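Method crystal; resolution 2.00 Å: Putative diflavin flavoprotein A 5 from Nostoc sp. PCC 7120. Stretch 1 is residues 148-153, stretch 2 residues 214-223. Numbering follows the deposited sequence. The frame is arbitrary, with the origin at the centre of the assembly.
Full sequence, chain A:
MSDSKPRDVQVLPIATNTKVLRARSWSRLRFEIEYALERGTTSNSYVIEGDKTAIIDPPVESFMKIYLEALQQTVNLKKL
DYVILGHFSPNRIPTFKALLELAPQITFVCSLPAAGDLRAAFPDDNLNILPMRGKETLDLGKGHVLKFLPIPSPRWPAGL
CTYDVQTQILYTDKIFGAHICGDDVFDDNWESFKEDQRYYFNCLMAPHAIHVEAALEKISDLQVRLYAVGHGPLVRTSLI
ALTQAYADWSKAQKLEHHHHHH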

ATOM      1  N   PHE A 148      13.421  -1.137  -3.264  1.00 21.30           N
ATOM      2  CA  PHE A 148      12.320  -2.093  -3.396  1.00 19.46           C
ATOM      3  C   PHE A 148      12.605  -3.435  -2.732  1.00 24.27           C
ATOM      4  O   PHE A 148      13.668  -4.043  -2.947  1.00 25.42           O
ATOM      5  CB  PHE A 148      11.954  -2.275  -4.871  1.00 24.02           C
ATOM      6  CG  PHE A 148      11.394  -1.030  -5.495  1.00 27.54           C
ATOM      7  CD1 PHE A 148      12.233  -0.113  -6.120  1.00 30.58           C
ATOM      8  CD2 PHE A 148      10.042  -0.745  -5.413  1.00 19.33           C
ATOM      9  CE1 PHE A 148      11.724   1.060  -6.673  1.00 24.94           C
ATOM     10  CE2 PHE A 148       9.529   0.427  -5.978  1.00 17.63           C
ATOM     11  CZ  PHE A 148      10.373   1.320  -6.605  1.00 21.93           C
ATOM     12  N   LEU A 149      11.652  -3.892  -1.922  1.00 22.36           N
ATOM     13  CA  LEU A 149      11.809  -5.130  -1.178  1.00 23.10           C
ATOM     14  C   LEU A 149      10.638  -6.055  -1.493  1.00 19.63           C
ATOM     15  O   LEU A 149       9.574  -5.960  -0.880  1.00 15.34           O
ATOM     16  CB  LEU A 149      11.885  -4.865   0.329  1.00 25.58           C
ATOM     17  CG  LEU A 149      12.992  -3.946   0.873  1.00 34.93           C
ATOM     18  CD1 LEU A 149      12.685  -2.451   0.685  1.00 37.35           C
ATOM     19  CD2 LEU A 149      13.246  -4.242   2.336  1.00 39.65           C
ATOM     20  N   PRO A 150      10.833  -6.952  -2.468  1.00 19.30           N
ATOM     21  CA  PRO A 150       9.751  -7.883  -2.789  1.00 16.67           C
ATOM     22  C   PRO A 150       9.537  -8.777  -1.587  1.00 17.79           C
ATOM     23  O   PRO A 150      10.507  -9.293  -1.001  1.00 17.21           O
ATOM     24  CB  PRO A 150      10.313  -8.690  -3.976  1.00 17.26           C
ATOM     25  CG  PRO A 150      11.380  -7.798  -4.557  1.00 33.43           C
ATOM     26  CD  PRO A 150      11.994  -7.128  -3.359  1.00 19.59           C
ATOM     27  N   ILE A 151       8.276  -8.938  -1.218  1.00 14.02           N
ATOM     28  CA  ILE A 151       7.904  -9.862  -0.146  1.00 17.46           C
ATOM     29  C   ILE A 151       6.876 -10.857  -0.675  1.00 18.77           C
ATOM     30  O   ILE A 151       5.728 -10.879  -0.238  1.00 18.61           O
ATOM     31  CB  ILE A 151       7.412  -9.105   1.123  1.00 22.00           C
ATOM     32  CG1 ILE A 151       6.343  -8.069   0.766  1.00 20.53           C
ATOM     33  CG2 ILE A 151       8.606  -8.421   1.834  1.00 18.97           C
ATOM     34  CD1 ILE A 151       5.546  -7.601   1.977  1.00 21.47           C
ATOM     35  N   PRO A 152       7.306 -11.719  -1.625  1.00 17.12           N
ATOM     36  CA  PRO A 152       6.352 -12.653  -2.231  1.00 14.12           C
ATOM     37  C   PRO A 152       5.799 -13.653  -1.192  1.00 15.09           C
ATOM     38  O   PRO A 152       6.554 -14.191  -0.374  1.00 15.58           O
ATOM     39  CB  PRO A 152       7.212 -13.394  -3.268  1.00 19.06           C
ATOM     40  CG  PRO A 152       8.615 -13.333  -2.717  1.00 22.89           C
ATOM     41  CD  PRO A 152       8.687 -11.959  -2.077  1.00 17.70           C
ATOM     42  N   SER A 153       4.493 -13.895  -1.254  1.00 17.25           N
ATOM     43  CA  SER A 153       3.829 -14.875  -0.407  1.00 18.22           C
ATOM     44  C   SER A 153       2.745 -15.568  -1.233  1.00 19.27           C
ATOM     45  O   SER A 153       2.305 -15.037  -2.269  1.00 16.12           O
ATOM     46  CB  SER A 153       3.220 -14.192   0.825  1.00 18.36           C
ATOM     47  OG  SER A 153       2.177 -13.304   0.458  1.00 19.69           O
ATOM     48  N   ALA A 214       9.391 -13.589   7.480  1.00 19.02           N
ATOM     49  CA  ALA A 214      10.388 -13.327   6.436  1.00 20.30           C
ATOM     50  C   ALA A 214      10.369 -11.845   6.036  1.00 19.26           C
ATOM     51  O   ALA A 214      11.415 -11.225   5.839  1.00 20.69           O
ATOM     52  CB  ALA A 214      10.136 -14.226   5.200  1.00 20.02           C
ATOM     53  N   ALA A 215       9.162 -11.287   5.921  1.00 20.57           N
ATOM     54  CA  ALA A 215       9.011  -9.864   5.613  1.00 21.30           C
ATOM     55  C   ALA A 215       9.623  -8.974   6.704  1.00 19.06           C
ATOM     56  O   ALA A 215      10.345  -8.012   6.413  1.00 20.06           O
ATOM     57  CB  ALA A 215       7.530  -9.516   5.389  1.00 16.38           C
ATOM     58  N   LEU A 216       9.337  -9.301   7.958  1.00 19.34           N
ATOM     59  CA  LEU A 216       9.897  -8.557   9.083  1.00 23.56           C
ATOM     60  C   LEU A 216      11.424  -8.594   9.066  1.00 28.15           C
ATOM     61  O   LEU A 216      12.082  -7.578   9.303  1.00 23.77           O
ATOM     62  CB  LEU A 216       9.347  -9.092  10.412  1.00 22.36           C
ATOM     63  CG  LEU A 216       7.831  -8.942  10.631  1.00 26.11           C
ATOM     64  CD1 LEU A 216       7.415  -9.548  11.980  1.00 28.55           C
ATOM     65  CD2 LEU A 216       7.385  -7.487  10.538  1.00 22.02           C
ATOM     66  N   GLU A 217      11.990  -9.762   8.764  1.00 23.40           N
ATOM     67  CA  GLU A 217      13.442  -9.870   8.676  1.00 28.42           C
ATOM     68  C   GLU A 217      13.998  -8.958   7.567  1.00 26.02           C
ATOM     69  O   GLU A 217      15.011  -8.294   7.763  1.00 28.09           O
ATOM     70  CB  GLU A 217      13.871 -11.320   8.433  1.00 38.72           C
ATOM     71  CG  GLU A 217      15.234 -11.688   9.034  1.00 57.14           C
ATOM     72  CD  GLU A 217      16.409 -11.041   8.311  1.00 70.68           C
ATOM     73  OE1 GLU A 217      16.369 -10.960   7.064  1.00 74.49           O
ATOM     74  OE2 GLU A 217      17.375 -10.617   8.989  1.00 76.20           O
ATOM     75  N   LYS A 218      13.340  -8.958   6.409  1.00 24.00           N
ATOM     76  CA  LYS A 218      13.741  -8.100   5.272  1.00 28.74           C
ATOM     77  C   LYS A 218      13.778  -6.619   5.610  1.00 29.88           C
ATOM     78  O   LYS A 218      14.713  -5.903   5.238  1.00 32.71           O
ATOM     79  CB  LYS A 218      12.836  -8.322   4.049  1.00 30.42           C
ATOM     80  CG  LYS A 218      13.222  -9.518   3.186  1.00 37.59           C
ATOM     81  CD  LYS A 218      12.064  -9.943   2.286  1.00 41.28           C
ATOM     82  CE  LYS A 218      12.274 -11.344   1.708  1.00 42.06           C
ATOM     83  NZ  LYS A 218      10.983 -12.010   1.333  1.00 36.39           N
ATOM     84  N   ILE A 219      12.766  -6.142   6.317  1.00 26.97           N
ATOM     85  CA  ILE A 219      12.713  -4.721   6.610  1.00 27.29           C
ATOM     86  C   ILE A 219      13.524  -4.333   7.844  1.00 29.07           C
ATOM     87  O   ILE A 219      13.771  -3.150   8.065  1.00 28.20           O
ATOM     88  CB  ILE A 219      11.263  -4.218   6.769  1.00 23.90           C
ATOM     89  CG1 ILE A 219      10.641  -4.754   8.050  1.00 25.40           C
ATOM     90  CG2 ILE A 219      10.403  -4.576   5.538  1.00 21.57           C
ATOM     91  CD1 ILE A 219       9.180  -4.338   8.227  1.00 30.51           C
ATOM     92  N   SER A 220      13.947  -5.325   8.634  1.00 28.21           N
ATOM     93  CA  SER A 220      14.610  -5.068   9.917  1.00 31.87           C
ATOM     94  C   SER A 220      15.869  -4.205   9.839  1.00 36.99           C
ATOM     95  O   SER A 220      16.186  -3.497  10.788  1.00 39.68           O
ATOM     96  CB  SER A 220      14.910  -6.372  10.677  1.00 35.25           C
ATOM     97  OG  SER A 220      15.917  -7.117  10.033  1.00 31.88           O
ATOM     98  N   ASP A 221      16.590  -4.250   8.724  1.00 34.29           N
ATOM     99  CA  ASP A 221      17.752  -3.376   8.589  1.00 41.51           C
ATOM    100  C   ASP A 221      17.441  -1.933   8.145  1.00 36.07           C
ATOM    101  O   ASP A 221      18.343  -1.101   8.074  1.00 36.36           O
ATOM    102  CB  ASP A 221      18.815  -4.018   7.699  1.00 54.45           C
ATOM    103  CG  ASP A 221      19.722  -4.962   8.473  1.00 69.45           C
ATOM    104  OD1 ASP A 221      20.321  -4.516   9.481  1.00 75.90           O
ATOM    105  OD2 ASP A 221      19.819  -6.149   8.088  1.00 72.92           O
ATOM    106  N   LEU A 222      16.176  -1.631   7.883  1.00 30.11           N
ATOM    107  CA  LEU A 222      15.792  -0.293   7.453  1.00 29.12           C
ATOM    108  C   LEU A 222      15.607   0.651   8.629  1.00 32.40           C
ATOM    109  O   LEU A 222      15.090   0.271   9.681  1.00 30.90           O
ATOM    110  CB  LEU A 222      14.505  -0.323   6.626  1.00 27.63           C
ATOM    111  CG  LEU A 222      14.576  -1.040   5.286  1.00 26.11           C
ATOM    112  CD1 LEU A 222      13.249  -0.907   4.537  1.00 22.03           C
ATOM    113  CD2 LEU A 222      15.737  -0.481   4.483  1.00 30.04           C
ATOM    114  N   GLN A 223      16.030   1.892   8.443  1.00 30.32           N
ATOM    115  CA  GLN A 223      15.690   2.932   9.396  1.00 30.61           C
ATOM    116  C   GLN A 223      14.362   3.570   8.982  1.00 27.53           C
ATOM    117  O   GLN A 223      14.319   4.346   8.025  1.00 26.58           O
ATOM    118  CB  GLN A 223      16.797   3.968   9.420  1.00 38.15           C
ATOM    119  CG  GLN A 223      16.683   4.967  10.535  1.00 50.15           C
ATOM    120  CD  GLN A 223      17.804   5.984  10.486  1.00 63.19           C
ATOM    121  OE1 GLN A 223      17.571   7.189  10.615  1.00 69.67           O
ATOM    122  NE2 GLN A 223      19.033   5.505  10.290  1.00 67.47           N
TER

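No hydrogen bond joins these two stretches, although the longest side chain in the contact, Lys218, is charged and lies directly across it. Lys218 NZ stops 3.6 Å from Pro150 O and 4.1 Å from Pro152 CD, and the carbons of the chain pack as well: chi2 to chi4 are all t, and Lys218 CD lies 3.8 Å from Ile151 CG2. A lysine suits such an exposed edge, since its aliphatic part can cover apolar neighbours while the ammonium stays at the periphery.

The strand ending at Pro150 runs nearly antiparallel to the helix that carries Ala215 and Lys218 (160°), with the axes 9.6 Å apart at closest approach, a spacing that side chains must fill. Leu149 does so with CA-to-CB directed toward the helix; its CD2 lies 4.3 Å from Ile219 CG2, 4.0 Å from Leu222 CD1 and 3.7 Å from Lys218 O. The type I turn from Ile219 to Leu222, closed by Leu222 N to Ile219 O at 2.9 Å, brings Leu222 back within reach of Leu149.

Toward the N-terminal part of stretch 2, the backbones draw closer, Ile151 CA to Ala215 CA being 5.9 Å. The small methyl of Ala215 fits this spacing, its CB meeting Ile151 CG2 at 3.9 Å. In total 292 Å² is buried, with Leu149 and Lys218 each contributing 73 Å².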